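Local coordinates for protein esterase (Thermotoga maritima, PDB 3DOH) that acts as a thermostable esterase, probably hydrolysing carboxylic esters with its alpha/beta-hydrolase domain, and also carries an immunoglobulin-like N-terminal domain, at residues V9-T13 and Q133-L139; L108-Q114 and E127-Q133. All blocks are in the same frame, centred on the assembly; numbering follows the deposited sequence.

Interaction 1 (V9-T13 and Q133-L139); sequences VTLIT and QTDEKHL. With SO4 (sulfate ion), chain F; SO4 (sulfate ion), chain G.
A parallel strand pair is the odd feature here, because the other neighbours in this sheet run antiparallel. Strand 9-13 and strand 135-139 cross at -28°, with axes 4.3 Å apart at closest approach. L11 pairs with E136, I12 with K137 and T13 with H138, at CA-CA distances of 4.5 to 5.1 Å. The bonds zigzag between the backbones: T134 N to V9 O 2.8 Å, L11 N to D135 O 2.8 Å, K137 N to L11 O 2.8 Å, T13 N to K137 O 3.1 Å and L139 N to T13 O 3.0 Å. I12 and K137 point to one face. I12 CG2 also packs on L139 CD1 at 3.3 Å. The other face carries L11, T13, E136 and H138. The m rotamers of E136 and H138 bring H138 NE2 to E136 OE1, a 2.7 Å hydrogen bond; R105 salt-bridges the same carboxylate. H138 ND1 donates to O4 of one sulfate at 2.6 Å. K137 NZ reaches O1 of the other at 3.2 Å and salt-bridges D142. Both sulfates probably come from the crystallisation liquor. A first strand parallel to the last is characteristic of immunoglobulin-like beta domains, consistent with this esterase's N-terminal domain.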
# COMPACT_ATOMS: atom_id res chain seq x y z
N VAL A 9 -12.92 8.96 -35.98
CA VAL A 9 -12.31 8.41 -34.79
C VAL A 9 -11.74 7.04 -35.15
O VAL A 9 -12.45 6.14 -35.57
CB VAL A 9 -13.29 8.36 -33.63
CG1 VAL A 9 -14.19 9.58 -33.69
CG2 VAL A 9 -14.13 7.15 -33.75
N THR A 10 -10.43 6.94 -35.08
CA THR A 10 -9.73 5.83 -35.64
C THR A 10 -9.02 5.11 -34.51
O THR A 10 -8.27 5.70 -33.74
CB THR A 10 -8.71 6.31 -36.65
OG1 THR A 10 -9.32 7.24 -37.56
CG2 THR A 10 -8.15 5.14 -37.41
N LEU A 11 -9.30 3.82 -34.42
CA LEU A 11 -8.66 2.92 -33.50
C LEU A 11 -7.28 2.56 -33.99
O LEU A 11 -7.14 2.01 -35.08
CB LEU A 11 -9.51 1.67 -33.44
CG LEU A 11 -10.58 1.63 -32.35
CD1 LEU A 11 -11.08 3.02 -32.02
CD2 LEU A 11 -11.71 0.64 -32.71
N ILE A 12 -6.24 2.86 -33.23
CA ILE A 12 -4.90 2.44 -33.61
C ILE A 12 -4.55 1.13 -32.88
O ILE A 12 -4.57 1.09 -31.62
CB ILE A 12 -3.82 3.52 -33.33
CG1 ILE A 12 -4.32 4.92 -33.71
CG2 ILE A 12 -2.50 3.17 -34.03
CD1 ILE A 12 -4.54 5.12 -35.23
N THR A 13 -4.26 0.08 -33.65
CA THR A 13 -3.78 -1.19 -33.12
C THR A 13 -2.36 -1.38 -33.53
O THR A 13 -1.91 -0.84 -34.55
CB THR A 13 -4.57 -2.47 -33.61
OG1 THR A 13 -4.43 -2.67 -35.03
CG2 THR A 13 -6.06 -2.41 -33.24
N GLN A 133 -16.32 4.19 -32.93
CA GLN A 133 -15.21 4.42 -33.86
C GLN A 133 -15.71 4.35 -35.31
O GLN A 133 -16.78 3.83 -35.59
CB GLN A 133 -14.12 3.38 -33.68
CG GLN A 133 -14.40 2.05 -34.33
CD GLN A 133 -15.12 1.11 -33.39
OE1 GLN A 133 -15.21 -0.08 -33.66
NE2 GLN A 133 -15.61 1.63 -32.28
N THR A 134 -14.89 4.86 -36.23
CA THR A 134 -15.24 4.86 -37.65
C THR A 134 -14.16 4.25 -38.53
O THR A 134 -14.21 4.37 -39.75
CB THR A 134 -15.56 6.28 -38.14
OG1 THR A 134 -16.94 6.59 -37.88
CG2 THR A 134 -15.30 6.39 -39.64
N ASP A 135 -13.18 3.60 -37.91
CA ASP A 135 -11.96 3.25 -38.62
C ASP A 135 -11.04 2.51 -37.67
O ASP A 135 -10.89 2.89 -36.51
CB ASP A 135 -11.27 4.51 -39.15
CG ASP A 135 -11.70 4.86 -40.56
OD1 ASP A 135 -11.11 4.32 -41.51
OD2 ASP A 135 -12.62 5.69 -40.71
N GLU A 136 -10.42 1.46 -38.17
CA GLU A 136 -9.26 0.92 -37.50
C GLU A 136 -8.07 1.38 -38.34
O GLU A 136 -8.26 1.81 -39.47
CB GLU A 136 -9.39 -0.61 -37.40
CG GLU A 136 -10.75 -1.09 -36.84
CD GLU A 136 -10.78 -2.58 -36.49
OE1 GLU A 136 -9.75 -3.26 -36.63
OE2 GLU A 136 -11.83 -3.09 -36.05
N LYS A 137 -6.86 1.35 -37.80
CA LYS A 137 -5.61 1.55 -38.57
C LYS A 137 -4.69 0.53 -37.93
O LYS A 137 -4.47 0.61 -36.72
CB LYS A 137 -5.03 2.97 -38.34
CG LYS A 137 -4.20 3.59 -39.44
CD LYS A 137 -2.70 3.30 -39.30
CE LYS A 137 -1.83 4.17 -40.29
NZ LYS A 137 -1.60 3.54 -41.67
N HIS A 138 -4.18 -0.42 -38.71
CA HIS A 138 -3.41 -1.53 -38.17
C HIS A 138 -1.92 -1.36 -38.43
O HIS A 138 -1.43 -1.69 -39.51
CB HIS A 138 -3.90 -2.86 -38.76
CG HIS A 138 -5.38 -3.07 -38.63
ND1 HIS A 138 -6.17 -3.41 -39.71
CD2 HIS A 138 -6.21 -2.98 -37.57
CE1 HIS A 138 -7.42 -3.53 -39.31
NE2 HIS A 138 -7.47 -3.27 -38.01
N LEU A 139 -1.21 -0.84 -37.44
CA LEU A 139 0.11 -0.25 -37.66
C LEU A 139 1.15 -1.33 -37.93
O LEU A 139 1.70 -1.93 -37.00
CB LEU A 139 0.53 0.60 -36.46
CG LEU A 139 0.09 2.07 -36.49
CD1 LEU A 139 0.58 2.80 -35.25
CD2 LEU A 139 0.60 2.75 -37.76
S SO4 F . 2.45 1.82 -40.68
O1 SO4 F . 1.00 1.85 -40.86
O2 SO4 F . 2.97 3.14 -40.39
O3 SO4 F . 3.09 1.36 -41.89
O4 SO4 F . 2.82 0.90 -39.61
S SO4 G . -5.31 -4.44 -43.06
O1 SO4 G . -5.72 -5.79 -42.67
O2 SO4 G . -6.52 -3.75 -43.53
O3 SO4 G . -4.30 -4.48 -44.13
O4 SO4 G . -4.76 -3.73 -41.91

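Interaction 2 (L108-Q114 and E127-Q133); sequences LDYIVSQ and EPFTSKQ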
# COMPACT_ATOMS: atom_id res chain seq x y z
N LEU A 108 -14.05 -5.24 -33.29
CA LEU A 108 -13.71 -4.18 -32.33
C LEU A 108 -14.81 -3.18 -32.14
O LEU A 108 -15.38 -2.70 -33.11
CB LEU A 108 -12.41 -3.45 -32.71
CG LEU A 108 -11.15 -4.28 -32.48
CD1 LEU A 108 -9.90 -3.55 -32.99
CD2 LEU A 108 -11.07 -4.62 -30.99
N ASP A 109 -15.03 -2.80 -30.89
CA ASP A 109 -16.19 -2.07 -30.50
C ASP A 109 -15.98 -1.00 -29.39
O ASP A 109 -15.95 -1.30 -28.18
CB ASP A 109 -17.19 -3.08 -30.05
CG ASP A 109 -18.54 -2.82 -30.60
OD1 ASP A 109 -18.98 -1.65 -30.48
OD2 ASP A 109 -19.13 -3.77 -31.16
N TYR A 110 -15.88 0.25 -29.82
CA TYR A 110 -15.42 1.31 -28.97
C TYR A 110 -16.32 2.49 -29.02
O TYR A 110 -16.92 2.80 -30.04
CB TYR A 110 -14.06 1.77 -29.45
CG TYR A 110 -12.92 1.01 -28.86
CD1 TYR A 110 -12.77 -0.37 -29.09
CD2 TYR A 110 -11.96 1.66 -28.09
CE1 TYR A 110 -11.68 -1.07 -28.55
CE2 TYR A 110 -10.88 0.97 -27.55
CZ TYR A 110 -10.74 -0.38 -27.79
OH TYR A 110 -9.68 -1.04 -27.23
N ILE A 111 -16.39 3.17 -27.89
CA ILE A 111 -16.99 4.47 -27.88
C ILE A 111 -16.03 5.41 -27.19
O ILE A 111 -15.34 5.02 -26.23
CB ILE A 111 -18.42 4.44 -27.30
CG1 ILE A 111 -18.99 5.83 -27.11
CG2 ILE A 111 -18.48 3.63 -26.04
CD1 ILE A 111 -20.51 5.72 -26.84
N VAL A 112 -15.96 6.63 -27.74
CA VAL A 112 -15.00 7.61 -27.38
C VAL A 112 -15.73 8.89 -27.09
O VAL A 112 -16.72 9.21 -27.76
CB VAL A 112 -14.08 7.88 -28.56
CG1 VAL A 112 -13.06 9.01 -28.25
CG2 VAL A 112 -13.37 6.63 -28.94
N SER A 113 -15.22 9.64 -26.10
CA SER A 113 -15.75 10.95 -25.83
C SER A 113 -14.75 12.06 -25.57
O SER A 113 -13.77 11.90 -24.85
CB SER A 113 -16.66 10.89 -24.63
OG SER A 113 -17.93 10.56 -25.07
N GLN A 114 -15.07 13.21 -26.14
CA GLN A 114 -14.53 14.44 -25.64
C GLN A 114 -15.53 14.99 -24.67
O GLN A 114 -16.63 15.26 -25.05
CB GLN A 114 -14.36 15.43 -26.76
CG GLN A 114 -13.67 16.65 -26.28
CD GLN A 114 -14.01 17.78 -27.16
OE1 GLN A 114 -13.91 17.65 -28.38
NE2 GLN A 114 -14.45 18.89 -26.58
N GLU A 127 -17.11 21.71 -29.14
CA GLU A 127 -18.00 21.22 -28.09
C GLU A 127 -17.84 19.71 -27.90
O GLU A 127 -17.45 18.99 -28.83
CB GLU A 127 -19.46 21.64 -28.37
CG GLU A 127 -19.73 23.18 -28.27
CD GLU A 127 -19.61 23.76 -26.84
OE1 GLU A 127 -20.26 23.23 -25.92
OE2 GLU A 127 -18.86 24.76 -26.62
N PRO A 128 -18.11 19.22 -26.67
CA PRO A 128 -18.18 17.78 -26.38
C PRO A 128 -18.93 16.93 -27.45
O PRO A 128 -19.93 17.37 -28.02
CB PRO A 128 -18.93 17.75 -25.06
CG PRO A 128 -18.56 19.01 -24.39
CD PRO A 128 -18.31 20.03 -25.46
N PHE A 129 -18.42 15.73 -27.72
CA PHE A 129 -19.08 14.77 -28.61
C PHE A 129 -18.86 13.36 -28.09
O PHE A 129 -17.96 13.12 -27.29
CB PHE A 129 -18.56 14.88 -30.07
CG PHE A 129 -17.25 14.15 -30.30
CD1 PHE A 129 -17.24 12.77 -30.60
CD2 PHE A 129 -16.03 14.83 -30.19
CE1 PHE A 129 -16.05 12.10 -30.80
CE2 PHE A 129 -14.85 14.17 -30.36
CZ PHE A 129 -14.85 12.81 -30.68
N THR A 130 -19.66 12.42 -28.57
CA THR A 130 -19.51 11.02 -28.21
C THR A 130 -19.77 10.24 -29.46
O THR A 130 -20.57 10.66 -30.28
CB THR A 130 -20.51 10.61 -27.16
OG1 THR A 130 -20.39 11.50 -26.05
CG2 THR A 130 -20.24 9.19 -26.68
N SER A 131 -19.11 9.10 -29.60
CA SER A 131 -19.05 8.40 -30.88
C SER A 131 -18.51 6.98 -30.72
O SER A 131 -17.56 6.75 -29.97
CB SER A 131 -18.20 9.18 -31.88
OG SER A 131 -18.14 8.51 -33.13
N LYS A 132 -19.11 6.04 -31.43
CA LYS A 132 -18.43 4.77 -31.80
C LYS A 132 -17.21 5.14 -32.68
O LYS A 132 -17.06 6.30 -33.07
CB LYS A 132 -19.39 3.83 -32.54
CG LYS A 132 -20.36 3.04 -31.64
CD LYS A 132 -21.78 3.04 -32.27
CE LYS A 132 -22.79 1.98 -31.70
NZ LYS A 132 -22.98 1.95 -30.17
N GLN A 133 -16.32 4.19 -32.93
CA GLN A 133 -15.21 4.42 -33.86
C GLN A 133 -15.71 4.35 -35.31
O GLN A 133 -16.78 3.83 -35.59
CB GLN A 133 -14.12 3.38 -33.68
CG GLN A 133 -14.40 2.05 -34.33
CD GLN A 133 -15.12 1.11 -33.39
OE1 GLN A 133 -15.21 -0.08 -33.66
NE2 GLN A 133 -15.61 1.63 -32.28
O HOH W 1 -19.29 13.87 -25.03
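This is an antiparallel strand pairing in the immunoglobulin-like part of the chain. It joins strand 110-114 to the first half of strand 129-139. The short strand axes lie 4.6 Å apart at closest approach, at 165°. V112 with S131 and Q114 with F129 are hydrogen-bonded pairs. V112 N donates to S131 O at 2.7 Å, and the return bond from S131 N to V112 O is weak at 3.0 Å. Q114 N to F129 O is 3.1 Å, and F129 N to Q114 O is 3.2 Å. Between them lies the non-hydrogen-bonded pair S113 and T130. Their side chains meet on one face, where S113 OG and T130 OG1 share a hydrogen bond of 2.8 Å. A water lies beside this pair, 2.8 Å from T130 OG1 and 3.0 Å from Q114 O. I111 CD1 touches T130 CG2 at 3.5 Å on this face. Here L115 of a second subunit packs against both I111 and T130. On the other face the F129 ring lies against Q114, with F129 CE2 3.8 Å from Q114 CB, and one ring face lies over Q114 N. Beyond the pair, strand 43-48 continues the sheet past strand 110-114, bonding to I111 and S113. Y110, V112 and F129 pack on strand 19-29.

How the interactions relate
Interactions 1 and 2 use successive halves of strand 129-139 and share Q133. Interaction 2 takes the first half, antiparallel to 110-114; interaction 1 takes the second, parallel to 8-16. The strand thus changes partner along its length, and the contact centres lie 12 Å apart. L11 CD2 packs on Y110 CD1 at 3.9 Å, and T13 CG2 lies 4.0 Å from L108 CD1, so the two contacts share an apolar patch. Both are partly buried. In each, the partner strand is better buried than the half of 129-139. Interaction 1 has charged groups and sulfates at its margin. Interaction 2 has paired hydroxyls and a water, and it alone touches another subunit.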